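Side-chain contact in DNA polymerase III subunit beta (Pseudomonas aeruginosa, PDB 4TSZ), which forms the sliding clamp that tethers DNA polymerases and other proteins to DNA and makes them processive: residues 140-145 with 351-356. Numbering follows the deposited sequence.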
loop_
_atom_site.group_PDB
_atom_site.type_symbol
_atom_site.label_atom_id
_atom_site.label_comp_id
_atom_site.label_asym_id
_atom_site.label_seq_id
_atom_site.Cartn_x
_atom_site.Cartn_y
_atom_site.Cartn_z
ATOM N N ILE E 140 -17.360 17.129 4.638
ATOM C CA ILE E 140 -17.105 15.715 4.927
ATOM C C ILE E 140 -15.659 15.523 5.409
ATOM O O ILE E 140 -15.463 14.949 6.477
ATOM C CB ILE E 140 -17.463 14.776 3.732
ATOM C CG1 ILE E 140 -18.937 14.941 3.291
ATOM C CG2 ILE E 140 -17.135 13.302 4.073
ATOM C CD1 ILE E 140 -19.294 14.351 1.873
ATOM N N ASP E 141 -14.665 15.994 4.624
ATOM C CA ASP E 141 -13.242 15.838 4.931
ATOM C C ASP E 141 -12.792 16.545 6.217
ATOM O O ASP E 141 -11.877 16.057 6.868
ATOM C CB ASP E 141 -12.357 16.240 3.738
ATOM C CG ASP E 141 -12.429 15.313 2.530
ATOM O OD1 ASP E 141 -12.915 14.163 2.680
ATOM O OD2 ASP E 141 -11.982 15.729 1.438
ATOM N N ARG E 142 -13.449 17.653 6.605
ATOM C CA ARG E 142 -13.088 18.349 7.843
ATOM C C ARG E 142 -13.620 17.634 9.086
ATOM O O ARG E 142 -13.205 17.967 10.192
ATOM C CB ARG E 142 -13.558 19.833 7.847
ATOM C CG ARG E 142 -12.838 20.772 6.877
ATOM C CD ARG E 142 -11.415 21.078 7.271
ATOM N NE ARG E 142 -10.716 21.842 6.237
ATOM C CZ ARG E 142 -10.565 23.162 6.246
ATOM N NH1 ARG E 142 -11.068 23.889 7.237
ATOM N NH2 ARG E 142 -9.908 23.766 5.266
ATOM N N THR E 143 -14.550 16.674 8.924
ATOM C CA THR E 143 -15.178 16.017 10.071
ATOM C C THR E 143 -15.167 14.501 10.125
ATOM O O THR E 143 -15.377 13.966 11.214
ATOM C CB THR E 143 -16.643 16.503 10.215
ATOM O OG1 THR E 143 -17.394 16.026 9.097
ATOM C CG2 THR E 143 -16.765 18.027 10.342
ATOM N N SER E 144 -14.980 13.810 8.975
ATOM C CA SER E 144 -15.099 12.347 8.852
ATOM C C SER E 144 -14.309 11.478 9.814
ATOM O O SER E 144 -14.808 10.426 10.203
ATOM C CB SER E 144 -14.952 11.869 7.411
ATOM O OG SER E 144 -13.617 11.990 6.948
ATOM N N PHE E 145 -13.120 11.940 10.252
ATOM C CA PHE E 145 -12.266 11.205 11.198
ATOM C C PHE E 145 -12.960 10.988 12.559
ATOM O O PHE E 145 -12.588 10.056 13.265
ATOM C CB PHE E 145 -10.944 11.964 11.401
ATOM C CG PHE E 145 -11.091 13.255 12.191
ATOM C CD1 PHE E 145 -11.048 13.249 13.584
ATOM C CD2 PHE E 145 -11.307 14.467 11.543
ATOM C CE1 PHE E 145 -11.228 14.420 14.312
ATOM C CE2 PHE E 145 -11.476 15.647 12.276
ATOM C CZ PHE E 145 -11.401 15.620 13.654
ATOM N N VAL E 351 -11.413 23.289 19.793
ATOM C CA VAL E 351 -10.376 23.627 18.823
ATOM C C VAL E 351 -10.980 24.273 17.574
ATOM O O VAL E 351 -12.004 23.814 17.066
ATOM C CB VAL E 351 -9.452 22.415 18.491
ATOM C CG1 VAL E 351 -8.202 22.861 17.735
ATOM C CG2 VAL E 351 -9.046 21.655 19.755
ATOM N N HIS E 352 -10.337 25.346 17.096
ATOM C CA HIS E 352 -10.738 26.081 15.905
ATOM C C HIS E 352 -9.523 26.442 15.078
ATOM O O HIS E 352 -8.402 26.469 15.592
ATOM C CB HIS E 352 -11.400 27.422 16.294
ATOM C CG HIS E 352 -12.700 27.338 17.020
ATOM N ND1 HIS E 352 -13.810 26.736 16.456
ATOM C CD2 HIS E 352 -13.052 27.884 18.206
ATOM C CE1 HIS E 352 -14.784 26.885 17.339
ATOM N NE2 HIS E 352 -14.376 27.575 18.405
ATOM N N GLU E 353 -9.769 26.845 13.819
ATOM C CA GLU E 353 -8.758 27.432 12.948
ATOM C C GLU E 353 -8.501 28.836 13.520
ATOM O O GLU E 353 -9.313 29.332 14.308
ATOM C CB GLU E 353 -9.260 27.531 11.502
ATOM C CG GLU E 353 -9.372 26.189 10.806
ATOM C CD GLU E 353 -9.515 26.225 9.295
ATOM O OE1 GLU E 353 -10.168 27.154 8.766
ATOM O OE2 GLU E 353 -8.994 25.296 8.639
ATOM N N ALA E 354 -7.370 29.459 13.155
ATOM C CA ALA E 354 -6.978 30.767 13.670
ATOM C C ALA E 354 -7.934 31.911 13.383
ATOM O O ALA E 354 -8.156 32.740 14.269
ATOM C CB ALA E 354 -5.585 31.131 13.174
ATOM N N ASP E 355 -8.473 31.981 12.149
ATOM C CA ASP E 355 -9.261 33.128 11.678
ATOM C C ASP E 355 -10.781 32.981 11.556
ATOM O O ASP E 355 -11.438 33.935 11.132
ATOM C CB ASP E 355 -8.655 33.664 10.359
ATOM C CG ASP E 355 -8.673 32.685 9.182
ATOM O OD1 ASP E 355 -9.046 31.495 9.387
ATOM O OD2 ASP E 355 -8.302 33.101 8.062
ATOM N N ASN E 356 -11.341 31.812 11.901
ATOM C CA ASN E 356 -12.791 31.590 11.782
ATOM C C ASN E 356 -13.301 30.505 12.742
ATOM O O ASN E 356 -12.515 29.689 13.234
ATOM C CB ASN E 356 -13.161 31.245 10.325
ATOM C CG ASN E 356 -12.701 29.876 9.890
ATOM O OD1 ASN E 356 -13.451 28.907 9.965
ATOM N ND2 ASN E 356 -11.446 29.748 9.480
#
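Arg142 and Glu353 meet although their backbones stay far apart, with CA atoms 11.3 Å from each other. No other pair of CA atoms across the two segments is closer. Arg142 lies near the C-terminal end of helix 133-141, where Ile140 O accepts from both Thr143 N and Ser144 N. Glu353 is the last residue of strand 349-353, before the chain turns through 354-356. At both residues the bond from CA to CB is directed toward the other segment, and two long side chains span the distance.

The contact is a single salt bridge, Arg142 NH1 to Glu353 OE2, at 2.9 Å. The other carboxylate oxygen, Glu353 OE1, stays 3.7 Å from Arg142 NH1, so the pairing is one nitrogen to one oxygen and not a two-pronged fork. The guanidinium and carboxylate planes are turned 51° apart. The side chains cross at about a right angle. The Arg142 chain bends at chi2 (-71°) before NH1 reaches out to Glu353, which is extended beyond CG.

The bridge joins the central and C-terminal domains of the clamp. Strand 349-353 belongs to the eight-stranded antiparallel sheet that runs continuously through both domains, with strand 177-184 paired to strand 359-363 at the junction. A second link lies close by, from Arg142 O to the hydroxyl of Tyr361.

Both oxygens of the buried Glu353 have further partners. OE2 also accepts from the backbone N of Gly334. OE1 uses its anti lone pair to accept from Asn356 ND2 at 3.0 Å, in a nearly straight bond (173°). The same ND2 donates to Asp355 OD1, also at 3.0 Å, reaching it from above the carboxylate plane. The bonds to Glu353 should limit rotation of its carboxylate, which would keep OE2 turned to the arginine.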